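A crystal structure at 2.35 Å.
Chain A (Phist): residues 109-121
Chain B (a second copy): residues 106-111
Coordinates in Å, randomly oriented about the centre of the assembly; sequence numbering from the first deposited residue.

Chain A, residues 109-121: SLNGKLCERKKFK
Chain B (106-111) AFLSLN

Two copies of Phist meet here through the C-terminal part of a chain B helix, which lies against a bent segment of chain A. In chain A a helix gives way at N111(A) (phi/psi -68/141) to an extended turn through G112(A) (-72/157); a short strand, 114-116, follows, and E116(A) occupies the N-cap position before helix 117-121, whose first turn is closed by F120(A) N to E116(A) O at 3.1 Å. This helix runs nearly antiparallel to the chain B helix that includes A106(B) to S109(B), at 157° with a closest axial approach of 10.5 Å. In register, the CA atoms of N111(A) and F107(B), G112(A) and N111(B), and C115(A) and L110(B) are each 6.5 Å apart.

A106(B) makes no contact, but its O accepts L110(B) N at 3.1 Å. F107(B) (chi1 t, chi2 68°) brings its ring to the end of the chain A helix, with CE1 3.5 Å from L110(A) CB and N111(A) N near the ring plane at its edge. S109(B) contributes its carbonyl: K119(A), chi1 and chi2 both t, lays CD 3.0 Å from S109(B) O, and its NZ makes a weak hydrogen bond to that oxygen at 3.3 Å. NZ also donates to water 1 at 2.7 Å.

L110(B), in an m,t rotamer, is the most extensively covered residue. Its CD2 packs 3.5 Å from C115(A) SG and 3.7 Å from F120(A) CA, and its CD1 lies 4.1 Å from F120(A) CD1, at the ring edge, giving an apolar cluster.

N111(B) leaves helical geometry (-132/164) and uses both ends of its amide (chi1 m, chi2 -73°). ND2 donates to N111(A) OD1 at 2.8 Å and back to F107(B) O at 2.9 Å; OD1 accepts G112(A) N at 2.8 Å. The amide thus satisfies the backbone NH of G112(A) while bridging the two chains.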

ATOM      1  N   SER A 109       4.723  18.767   4.460  1.00 63.94           N
ATOM      2  CA  SER A 109       5.658  19.508   5.313  1.00 63.66           C
ATOM      3  C   SER A 109       6.599  20.398   4.542  1.00 66.20           C
ATOM      4  O   SER A 109       7.049  21.394   5.097  1.00 65.48           O
ATOM      5  CB  SER A 109       6.504  18.561   6.151  1.00 65.68           C
ATOM      6  OG  SER A 109       5.675  17.740   6.950  1.00 74.56           O
ATOM      7  N   LEU A 110       6.941  20.012   3.299  1.00 62.36           N
ATOM      8  CA  LEU A 110       7.937  20.723   2.497  1.00 62.66           C
ATOM      9  C   LEU A 110       7.312  21.706   1.494  1.00 63.66           C
ATOM     10  O   LEU A 110       8.019  22.578   1.001  1.00 64.73           O
ATOM     11  CB  LEU A 110       8.840  19.701   1.762  1.00 62.24           C
ATOM     12  CG  LEU A 110       9.682  18.751   2.632  1.00 67.61           C
ATOM     13  CD1 LEU A 110      10.306  17.624   1.782  1.00 67.80           C
ATOM     14  CD2 LEU A 110      10.770  19.504   3.364  1.00 71.02           C
ATOM     15  N   ASN A 111       6.007  21.544   1.180  1.00 57.46           N
ATOM     16  CA  ASN A 111       5.233  22.378   0.243  1.00 55.91           C
ATOM     17  C   ASN A 111       5.083  23.800   0.862  1.00 57.25           C
ATOM     18  O   ASN A 111       4.974  23.912   2.094  1.00 58.62           O
ATOM     19  CB  ASN A 111       3.867  21.712  -0.096  1.00 51.04           C
ATOM     20  CG  ASN A 111       3.062  22.328  -1.241  1.00 72.90           C
ATOM     21  OD1 ASN A 111       3.580  22.694  -2.304  1.00 70.68           O
ATOM     22  ND2 ASN A 111       1.746  22.418  -1.071  1.00 62.08           N
ATOM     23  N   GLY A 112       5.183  24.852   0.018  1.00 49.01           N
ATOM     24  CA  GLY A 112       5.152  26.247   0.432  1.00 48.04           C
ATOM     25  C   GLY A 112       3.794  26.728   0.862  1.00 53.67           C
ATOM     26  O   GLY A 112       2.788  26.151   0.442  1.00 55.03           O
ATOM     27  N   LYS A 113       3.759  27.797   1.693  1.00 50.54           N
ATOM     28  CA  LYS A 113       2.540  28.409   2.228  1.00 51.65           C
ATOM     29  C   LYS A 113       1.594  28.947   1.135  1.00 54.34           C
ATOM     30  O   LYS A 113       0.387  28.953   1.363  1.00 53.84           O
ATOM     31  CB  LYS A 113       2.854  29.548   3.230  1.00 55.73           C
ATOM     32  CG  LYS A 113       3.534  29.092   4.537  1.00 79.47           C
ATOM     33  CD  LYS A 113       2.544  28.672   5.637  1.00 95.67           C
ATOM     34  CE  LYS A 113       3.228  27.980   6.795  1.00107.72           C
ATOM     35  NZ  LYS A 113       2.266  27.201   7.618  1.00114.98           N
ATOM     36  N   LEU A 114       2.131  29.428  -0.003  1.00 49.70           N
ATOM     37  CA  LEU A 114       1.314  29.970  -1.100  1.00 48.96           C
ATOM     38  C   LEU A 114       1.688  29.416  -2.456  1.00 52.41           C
ATOM     39  O   LEU A 114       2.852  29.117  -2.701  1.00 52.08           O
ATOM     40  CB  LEU A 114       1.440  31.500  -1.194  1.00 49.78           C
ATOM     41  CG  LEU A 114       0.762  32.354  -0.173  1.00 54.62           C
ATOM     42  CD1 LEU A 114       1.245  33.813  -0.306  1.00 55.44           C
ATOM     43  CD2 LEU A 114      -0.780  32.250  -0.310  1.00 54.76           C
ATOM     44  N   CYS A 115       0.723  29.388  -3.368  1.00 49.82           N
ATOM     45  CA  CYS A 115       0.926  28.953  -4.736  1.00 50.56           C
ATOM     46  C   CYS A 115      -0.056  29.679  -5.650  1.00 50.86           C
ATOM     47  O   CYS A 115      -1.176  29.989  -5.241  1.00 51.38           O
ATOM     48  CB  CYS A 115       0.782  27.434  -4.844  1.00 52.40           C
ATOM     49  SG  CYS A 115       1.062  26.788  -6.506  1.00 57.52           S
ATOM     50  N   GLU A 116       0.341  29.921  -6.895  1.00 44.51           N
ATOM     51  CA  GLU A 116      -0.557  30.488  -7.910  1.00 44.98           C
ATOM     52  C   GLU A 116      -1.704  29.490  -8.134  1.00 46.29           C
ATOM     53  O   GLU A 116      -1.433  28.319  -8.405  1.00 44.43           O
ATOM     54  CB  GLU A 116       0.207  30.776  -9.227  1.00 47.10           C
ATOM     55  CG  GLU A 116      -0.486  31.792 -10.112  1.00 69.76           C
ATOM     56  CD  GLU A 116      -0.134  31.827 -11.591  1.00108.45           C
ATOM     57  OE1 GLU A 116       0.480  30.858 -12.098  1.00 83.26           O
ATOM     58  OE2 GLU A 116      -0.511  32.824 -12.252  1.00113.59           O
ATOM     59  N   ARG A 117      -2.956  29.919  -7.956  1.00 43.61           N
ATOM     60  CA  ARG A 117      -4.120  29.026  -8.100  1.00 43.14           C
ATOM     61  C   ARG A 117      -4.186  28.344  -9.487  1.00 46.24           C
ATOM     62  O   ARG A 117      -4.569  27.183  -9.568  1.00 45.94           O
ATOM     63  CB  ARG A 117      -5.430  29.780  -7.821  1.00 44.46           C
ATOM     64  CG  ARG A 117      -6.582  28.833  -7.424  1.00 47.41           C
ATOM     65  CD  ARG A 117      -7.836  29.583  -7.008  1.00 48.06           C
ATOM     66  NE  ARG A 117      -7.635  30.305  -5.752  1.00 42.22           N
ATOM     67  CZ  ARG A 117      -8.030  29.871  -4.566  1.00 50.16           C
ATOM     68  NH1 ARG A 117      -8.703  28.739  -4.459  1.00 51.08           N
ATOM     69  NH2 ARG A 117      -7.769  30.576  -3.476  1.00 41.13           N
ATOM     70  N   LYS A 118      -3.811  29.065 -10.560  1.00 44.50           N
ATOM     71  CA  LYS A 118      -3.783  28.603 -11.960  1.00 44.67           C
ATOM     72  C   LYS A 118      -2.944  27.315 -12.077  1.00 47.69           C
ATOM     73  O   LYS A 118      -3.426  26.309 -12.604  1.00 47.94           O
ATOM     74  CB  LYS A 118      -3.199  29.724 -12.863  1.00 47.39           C
ATOM     75  CG  LYS A 118      -3.419  29.542 -14.365  1.00 56.44           C
ATOM     76  CD  LYS A 118      -2.285  30.175 -15.165  1.00 62.04           C
ATOM     77  CE  LYS A 118      -2.413  29.962 -16.654  1.00 68.12           C
ATOM     78  NZ  LYS A 118      -3.403  30.889 -17.270  1.00 84.66           N
ATOM     79  N   LYS A 119      -1.699  27.370 -11.564  1.00 43.18           N
ATOM     80  CA  LYS A 119      -0.722  26.294 -11.514  1.00 43.57           C
ATOM     81  C   LYS A 119      -1.252  25.110 -10.670  1.00 48.45           C
ATOM     82  O   LYS A 119      -1.059  23.957 -11.042  1.00 47.35           O
ATOM     83  CB  LYS A 119       0.586  26.840 -10.911  1.00 47.58           C
ATOM     84  CG  LYS A 119       1.771  25.874 -10.935  1.00 68.82           C
ATOM     85  CD  LYS A 119       2.822  26.279  -9.893  1.00 91.44           C
ATOM     86  CE  LYS A 119       3.950  27.156 -10.407  1.00107.88           C
ATOM     87  NZ  LYS A 119       5.061  27.262  -9.416  1.00112.86           N
ATOM     88  N   PHE A 120      -1.872  25.402  -9.507  1.00 46.09           N
ATOM     89  CA  PHE A 120      -2.444  24.386  -8.630  1.00 44.85           C
ATOM     90  C   PHE A 120      -3.553  23.617  -9.373  1.00 45.95           C
ATOM     91  O   PHE A 120      -3.585  22.400  -9.302  1.00 46.94           O
ATOM     92  CB  PHE A 120      -2.986  25.016  -7.339  1.00 47.33           C
ATOM     93  CG  PHE A 120      -3.670  24.010  -6.451  1.00 49.52           C
ATOM     94  CD1 PHE A 120      -2.926  23.113  -5.686  1.00 53.00           C
ATOM     95  CD2 PHE A 120      -5.055  23.932  -6.404  1.00 51.89           C
ATOM     96  CE1 PHE A 120      -3.562  22.150  -4.892  1.00 53.91           C
ATOM     97  CE2 PHE A 120      -5.689  22.982  -5.600  1.00 54.51           C
ATOM     98  CZ  PHE A 120      -4.939  22.104  -4.841  1.00 52.88           C
ATOM     99  N   LYS A 121      -4.433  24.330 -10.081  1.00 39.57           N
ATOM    100  CA  LYS A 121      -5.532  23.814 -10.875  1.00 39.10           C
ATOM    101  C   LYS A 121      -4.999  22.925 -12.013  1.00 44.41           C
ATOM    102  O   LYS A 121      -5.561  21.859 -12.267  1.00 43.77           O
ATOM    103  CB  LYS A 121      -6.345  25.007 -11.419  1.00 40.57           C
ATOM    104  CG  LYS A 121      -7.714  24.675 -11.961  1.00 46.99           C
ATOM    105  CD  LYS A 121      -8.506  25.926 -12.304  1.00 50.15           C
ATOM    106  CE  LYS A 121      -9.340  25.722 -13.549  1.00 66.79           C
ATOM    107  NZ  LYS A 121     -10.476  24.767 -13.361  1.00 73.19           N
TER
ATOM    108  N   ALA B 106       3.539  16.768  -8.136  1.00 51.68           N
ATOM    109  CA  ALA B 106       2.886  17.899  -7.489  1.00 51.91           C
ATOM    110  C   ALA B 106       3.876  18.693  -6.660  1.00 57.87           C
ATOM    111  O   ALA B 106       3.820  19.913  -6.693  1.00 57.66           O
ATOM    112  CB  ALA B 106       1.720  17.435  -6.622  1.00 51.92           C
ATOM    113  N   PHE B 107       4.820  18.030  -5.979  1.00 56.60           N
ATOM    114  CA  PHE B 107       5.807  18.724  -5.154  1.00 59.06           C
ATOM    115  C   PHE B 107       6.690  19.648  -5.997  1.00 66.67           C
ATOM    116  O   PHE B 107       6.820  20.829  -5.674  1.00 67.68           O
ATOM    117  CB  PHE B 107       6.652  17.751  -4.329  1.00 61.26           C
ATOM    118  CG  PHE B 107       7.690  18.438  -3.493  1.00 65.27           C
ATOM    119  CD1 PHE B 107       7.318  19.244  -2.413  1.00 69.26           C
ATOM    120  CD2 PHE B 107       9.039  18.248  -3.746  1.00 69.52           C
ATOM    121  CE1 PHE B 107       8.277  19.888  -1.644  1.00 71.46           C
ATOM    122  CE2 PHE B 107      10.004  18.870  -2.953  1.00 73.78           C
ATOM    123  CZ  PHE B 107       9.614  19.710  -1.927  1.00 72.65           C
ATOM    124  N   LEU B 108       7.253  19.117  -7.091  1.00 62.84           N
ATOM    125  CA  LEU B 108       8.125  19.873  -7.984  1.00 62.06           C
ATOM    126  C   LEU B 108       7.386  20.945  -8.764  1.00 62.09           C
ATOM    127  O   LEU B 108       7.977  21.982  -9.060  1.00 62.83           O
ATOM    128  CB  LEU B 108       8.833  18.925  -8.973  1.00 62.09           C
ATOM    129  CG  LEU B 108       9.608  17.744  -8.380  1.00 67.44           C
ATOM    130  CD1 LEU B 108      10.127  16.839  -9.486  1.00 68.84           C
ATOM    131  CD2 LEU B 108      10.751  18.203  -7.449  1.00 68.07           C
ATOM    132  N   SER B 109       6.125  20.701  -9.135  1.00 55.61           N
ATOM    133  CA  SER B 109       5.362  21.671  -9.930  1.00 54.49           C
ATOM    134  C   SER B 109       4.896  22.877  -9.125  1.00 56.55           C
ATOM    135  O   SER B 109       4.732  23.954  -9.688  1.00 57.39           O
ATOM    136  CB  SER B 109       4.140  21.011 -10.567  1.00 56.56           C
ATOM    137  OG  SER B 109       4.474  19.877 -11.343  1.00 66.73           O
ATOM    138  N   LEU B 110       4.638  22.697  -7.831  1.00 50.68           N
ATOM    139  CA  LEU B 110       4.050  23.741  -6.989  1.00 49.76           C
ATOM    140  C   LEU B 110       5.065  24.519  -6.165  1.00 55.29           C
ATOM    141  O   LEU B 110       4.702  25.468  -5.474  1.00 55.10           O
ATOM    142  CB  LEU B 110       2.982  23.112  -6.043  1.00 48.06           C
ATOM    143  CG  LEU B 110       1.754  22.448  -6.708  1.00 50.08           C
ATOM    144  CD1 LEU B 110       0.945  21.734  -5.698  1.00 51.04           C
ATOM    145  CD2 LEU B 110       0.868  23.443  -7.418  1.00 48.64           C
ATOM    146  N   ASN B 111       6.321  24.151  -6.253  1.00 53.95           N
ATOM    147  CA  ASN B 111       7.358  24.802  -5.466  1.00 55.16           C
ATOM    148  C   ASN B 111       8.557  25.177  -6.337  1.00 61.06           C
ATOM    149  O   ASN B 111       8.726  24.634  -7.449  1.00 60.55           O
ATOM    150  CB  ASN B 111       7.808  23.847  -4.320  1.00 50.39           C
ATOM    151  CG  ASN B 111       6.732  23.583  -3.303  1.00 69.25           C
ATOM    152  OD1 ASN B 111       6.385  24.440  -2.481  1.00 62.01           O
ATOM    153  ND2 ASN B 111       6.173  22.389  -3.353  1.00 63.09           N
TER
HETATM  154  O   HOH W   1       3.744  28.280  -7.241  1.00 69.80           O